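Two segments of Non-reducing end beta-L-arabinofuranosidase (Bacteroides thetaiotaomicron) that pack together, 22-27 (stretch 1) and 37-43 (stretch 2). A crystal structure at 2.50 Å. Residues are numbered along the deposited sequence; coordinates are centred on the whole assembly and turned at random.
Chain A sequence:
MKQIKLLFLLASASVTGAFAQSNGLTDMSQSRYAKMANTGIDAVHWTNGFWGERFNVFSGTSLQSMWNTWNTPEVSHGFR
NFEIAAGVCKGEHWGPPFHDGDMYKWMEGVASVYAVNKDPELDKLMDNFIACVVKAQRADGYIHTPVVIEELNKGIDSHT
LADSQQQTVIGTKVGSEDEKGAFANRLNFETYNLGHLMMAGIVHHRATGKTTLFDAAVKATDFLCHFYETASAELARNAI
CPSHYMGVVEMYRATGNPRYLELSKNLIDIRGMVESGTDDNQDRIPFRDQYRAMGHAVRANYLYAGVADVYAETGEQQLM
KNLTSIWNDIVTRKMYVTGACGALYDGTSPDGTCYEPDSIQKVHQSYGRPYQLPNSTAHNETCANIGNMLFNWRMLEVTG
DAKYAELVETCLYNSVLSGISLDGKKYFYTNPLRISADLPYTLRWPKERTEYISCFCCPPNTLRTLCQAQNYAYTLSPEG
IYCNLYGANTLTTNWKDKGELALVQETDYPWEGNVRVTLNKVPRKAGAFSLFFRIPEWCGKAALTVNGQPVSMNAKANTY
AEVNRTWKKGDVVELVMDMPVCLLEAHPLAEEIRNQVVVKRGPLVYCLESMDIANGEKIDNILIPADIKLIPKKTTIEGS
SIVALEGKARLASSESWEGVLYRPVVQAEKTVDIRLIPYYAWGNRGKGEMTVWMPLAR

Stretch 1, residues 22-27: SNGLTD
Stretch 2, residues 37-43: ANTGIDA

Stretch 1 (22-27) has no regular helix or strand. Stretch 2 (37-43) begins extended and ends in a turn. The nearest CA atoms across the two stretches are Gly24 CA and Gly40 CA, 3.9 Å apart. Asn38 lies beside Gly24, Leu25 and Thr26, while Ile41 and Asp42 reach Asn23, so the two stretches run in roughly opposed senses, well short of antiparallel. The contact buries 382 Å² in all.

Ala37 is extended (phi/psi -136/163) and makes no close contact with stretch 1.

Asn38 (-66/157) directs its CA-to-CB bond toward stretch 1. Its chi1 is -82° (m) and its chi2 is 42°. Asn38 CB packs on Gly24 CA at 3.8 Å, and Asn38 ND2 lies 3.9 Å from Leu25 CB. The amide also reaches Thr26, which has phi/psi -129/129 and chi1 44° (p). Asn38 OD1 is 3.2 Å from Thr26 O, but both are acceptors and no hydrogen bond joins them. Asn38 OD1 is hydrogen-bonded elsewhere in the structure.

Thr39 (-71/157) points its CA-to-CB bond away from stretch 1, with chi1 74° (p). Its contribution to the interface is its carbonyl: Thr39 O is 3.2 Å from Gly24 CA. This close approach suits a glycine. Gly24 has phi/psi -71/162, and an ideal CB there would clash with Asn38 CB at 2.4 Å and with Thr39 O at 3.0 Å. Thr39 OG1 also gives a weak hydrogen bond to Gly40 O, 3.3 Å.

Gly40 (-59/152) starts a type I beta turn that ends at Ala43. Gly40 CA is 3.7 Å from Asn23 O. An ideal CB on Gly40 would be crowded by Asp42 OD1 at 3.1 Å.

Ile41 (-62/-24) makes a backbone hydrogen bond to stretch 1. Ile41 N donates to Asn23 O at 3.1 Å, with an N-H...O angle of 153°. The bond pins the start of the turn to stretch 1 at Asn23 (-146/11; chi1 -159°, t). The Ile41 side chain is t,t (chi1 -165°, chi2 164°). Leu25 has phi/psi -45/-44 and chi1/chi2 -178°/57° (t,p). The two meet in an apolar contact, Leu25 CD1 to Ile41 CD1, 4.3 Å.

Asp42 (-97/-5) has chi1 60° (p) and chi2 -15°. The end of its side chain comes nearer stretch 1 than its CA-to-CB bond, which points sideways, would suggest.

Ala43 (-78/-29) closes the turn. Ala43 N donates to Gly40 O at 3.2 Å.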

ATOM      1  N   SER A  22      18.757   7.587 -10.659  1.00 84.67           N
ATOM      2  CA  SER A  22      19.896   7.785  -9.721  1.00 84.06           C
ATOM      3  C   SER A  22      19.473   7.662  -8.264  1.00 85.03           C
ATOM      4  O   SER A  22      20.275   7.192  -7.447  1.00 88.67           O
ATOM      5  CB  SER A  22      20.557   9.150  -9.945  1.00 83.81           C
ATOM      6  N   ASN A  23      18.229   8.045  -7.937  1.00 79.37           N
ATOM      7  CA  ASN A  23      17.942   8.572  -6.592  1.00 74.62           C
ATOM      8  C   ASN A  23      16.562   8.284  -5.907  1.00 67.99           C
ATOM      9  O   ASN A  23      16.226   8.902  -4.867  1.00 61.66           O
ATOM     10  CB  ASN A  23      18.138  10.093  -6.697  1.00 77.20           C
ATOM     11  CG  ASN A  23      18.374  10.739  -5.360  1.00 78.20           C
ATOM     12  OD1 ASN A  23      19.083  10.184  -4.516  1.00 77.30           O
ATOM     13  ND2 ASN A  23      17.759  11.903  -5.146  1.00 78.30           N
ATOM     14  N   GLY A  24      15.770   7.375  -6.464  1.00 62.83           N
ATOM     15  CA  GLY A  24      14.425   7.094  -5.927  1.00 62.46           C
ATOM     16  C   GLY A  24      14.377   6.364  -4.580  1.00 60.00           C
ATOM     17  O   GLY A  24      15.372   5.780  -4.159  1.00 60.23           O
ATOM     18  N   LEU A  25      13.226   6.434  -3.900  1.00 57.96           N
ATOM     19  CA  LEU A  25      12.903   5.583  -2.732  1.00 57.29           C
ATOM     20  C   LEU A  25      13.275   4.136  -2.981  1.00 57.96           C
ATOM     21  O   LEU A  25      13.834   3.476  -2.089  1.00 61.52           O
ATOM     22  CB  LEU A  25      11.404   5.644  -2.410  1.00 58.26           C
ATOM     23  CG  LEU A  25      10.811   4.884  -1.213  1.00 56.48           C
ATOM     24  CD1 LEU A  25      11.496   5.297   0.084  1.00 55.63           C
ATOM     25  CD2 LEU A  25       9.319   5.172  -1.133  1.00 56.03           C
ATOM     26  N   THR A  26      12.944   3.642  -4.176  1.00 57.20           N
ATOM     27  CA  THR A  26      13.594   2.446  -4.719  1.00 58.21           C
ATOM     28  C   THR A  26      14.124   2.635  -6.139  1.00 57.74           C
ATOM     29  O   THR A  26      13.400   2.999  -7.067  1.00 59.07           O
ATOM     30  CB  THR A  26      12.717   1.170  -4.631  1.00 56.95           C
ATOM     31  OG1 THR A  26      11.380   1.460  -5.034  1.00 51.28           O
ATOM     32  CG2 THR A  26      12.699   0.677  -3.192  1.00 60.52           C
ATOM     33  N   ASP A  27      15.386   2.277  -6.294  1.00 56.74           N
ATOM     34  CA  ASP A  27      16.134   2.608  -7.449  1.00 56.90           C
ATOM     35  C   ASP A  27      16.450   1.408  -8.337  1.00 56.60           C
ATOM     36  O   ASP A  27      17.537   0.840  -8.247  1.00 60.73           O
ATOM     37  CB  ASP A  27      17.407   3.251  -6.953  1.00 59.03           C
ATOM     38  CG  ASP A  27      18.225   3.807  -8.049  1.00 60.48           C
ATOM     39  OD1 ASP A  27      17.672   4.020  -9.148  1.00 60.88           O
ATOM     40  OD2 ASP A  27      19.426   4.036  -7.788  1.00 64.09           O
ATOM     41  N   ALA A  37      11.828   2.847 -13.565  1.00 54.97           N
ATOM     42  CA  ALA A  37      12.446   3.165 -12.296  1.00 54.96           C
ATOM     43  C   ALA A  37      11.736   4.364 -11.646  1.00 55.34           C
ATOM     44  O   ALA A  37      10.949   5.059 -12.305  1.00 54.77           O
ATOM     45  CB  ALA A  37      13.912   3.441 -12.514  1.00 54.78           C
ATOM     46  N   ASN A  38      11.956   4.546 -10.341  1.00 54.56           N
ATOM     47  CA  ASN A  38      11.368   5.676  -9.608  1.00 53.45           C
ATOM     48  C   ASN A  38      11.922   7.034 -10.085  1.00 54.87           C
ATOM     49  O   ASN A  38      13.018   7.139 -10.655  1.00 55.22           O
ATOM     50  CB  ASN A  38      11.634   5.578  -8.086  1.00 53.90           C
ATOM     51  CG  ASN A  38      10.655   4.650  -7.327  1.00 53.09           C
ATOM     52  OD1 ASN A  38      10.294   3.565  -7.773  1.00 53.46           O
ATOM     53  ND2 ASN A  38      10.269   5.077  -6.145  1.00 52.00           N
ATOM     54  N   THR A  39      11.125   8.065  -9.826  1.00 56.36           N
ATOM     55  CA  THR A  39      11.592   9.430  -9.736  1.00 56.30           C
ATOM     56  C   THR A  39      12.390   9.537  -8.443  1.00 57.02           C
ATOM     57  O   THR A  39      12.175   8.767  -7.501  1.00 57.31           O
ATOM     58  CB  THR A  39      10.440  10.457  -9.637  1.00 55.92           C
ATOM     59  OG1 THR A  39       9.840  10.424  -8.329  1.00 54.73           O
ATOM     60  CG2 THR A  39       9.400  10.225 -10.681  1.00 56.62           C
ATOM     61  N   GLY A  40      13.280  10.521  -8.395  1.00 58.79           N
ATOM     62  CA  GLY A  40      14.106  10.789  -7.224  1.00 58.76           C
ATOM     63  C   GLY A  40      13.237  11.083  -6.032  1.00 59.92           C
ATOM     64  O   GLY A  40      12.112  11.540  -6.165  1.00 62.41           O
ATOM     65  N   ILE A  41      13.761  10.786  -4.855  1.00 62.67           N
ATOM     66  CA  ILE A  41      13.013  10.913  -3.601  1.00 61.06           C
ATOM     67  C   ILE A  41      12.600  12.363  -3.327  1.00 60.61           C
ATOM     68  O   ILE A  41      11.607  12.594  -2.644  1.00 60.89           O
ATOM     69  CB  ILE A  41      13.814  10.264  -2.427  1.00 61.53           C
ATOM     70  CG1 ILE A  41      12.930  10.050  -1.208  1.00 63.04           C
ATOM     71  CG2 ILE A  41      15.045  11.072  -2.047  1.00 61.44           C
ATOM     72  CD1 ILE A  41      13.534   9.096  -0.205  1.00 63.20           C
ATOM     73  N   ASP A  42      13.347  13.305  -3.913  1.00 60.82           N
ATOM     74  CA  ASP A  42      13.122  14.769  -3.807  1.00 62.56           C
ATOM     75  C   ASP A  42      12.340  15.454  -4.964  1.00 61.60           C
ATOM     76  O   ASP A  42      11.988  16.659  -4.875  1.00 61.24           O
ATOM     77  CB  ASP A  42      14.476  15.496  -3.602  1.00 65.40           C
ATOM     78  CG  ASP A  42      15.509  15.267  -4.760  1.00 67.27           C
ATOM     79  OD1 ASP A  42      15.386  14.364  -5.617  1.00 65.96           O
ATOM     80  OD2 ASP A  42      16.498  16.015  -4.781  1.00 73.95           O
ATOM     81  N   ALA A  43      12.032  14.690  -6.011  1.00 60.00           N
ATOM     82  CA  ALA A  43      11.466  15.233  -7.256  1.00 59.60           C
ATOM     83  C   ALA A  43       9.985  15.593  -7.250  1.00 59.42           C
ATOM     84  O   ALA A  43       9.587  16.470  -8.001  1.00 62.82           O
ATOM     85  CB  ALA A  43      11.721  14.262  -8.393  1.00 59.39           C
TER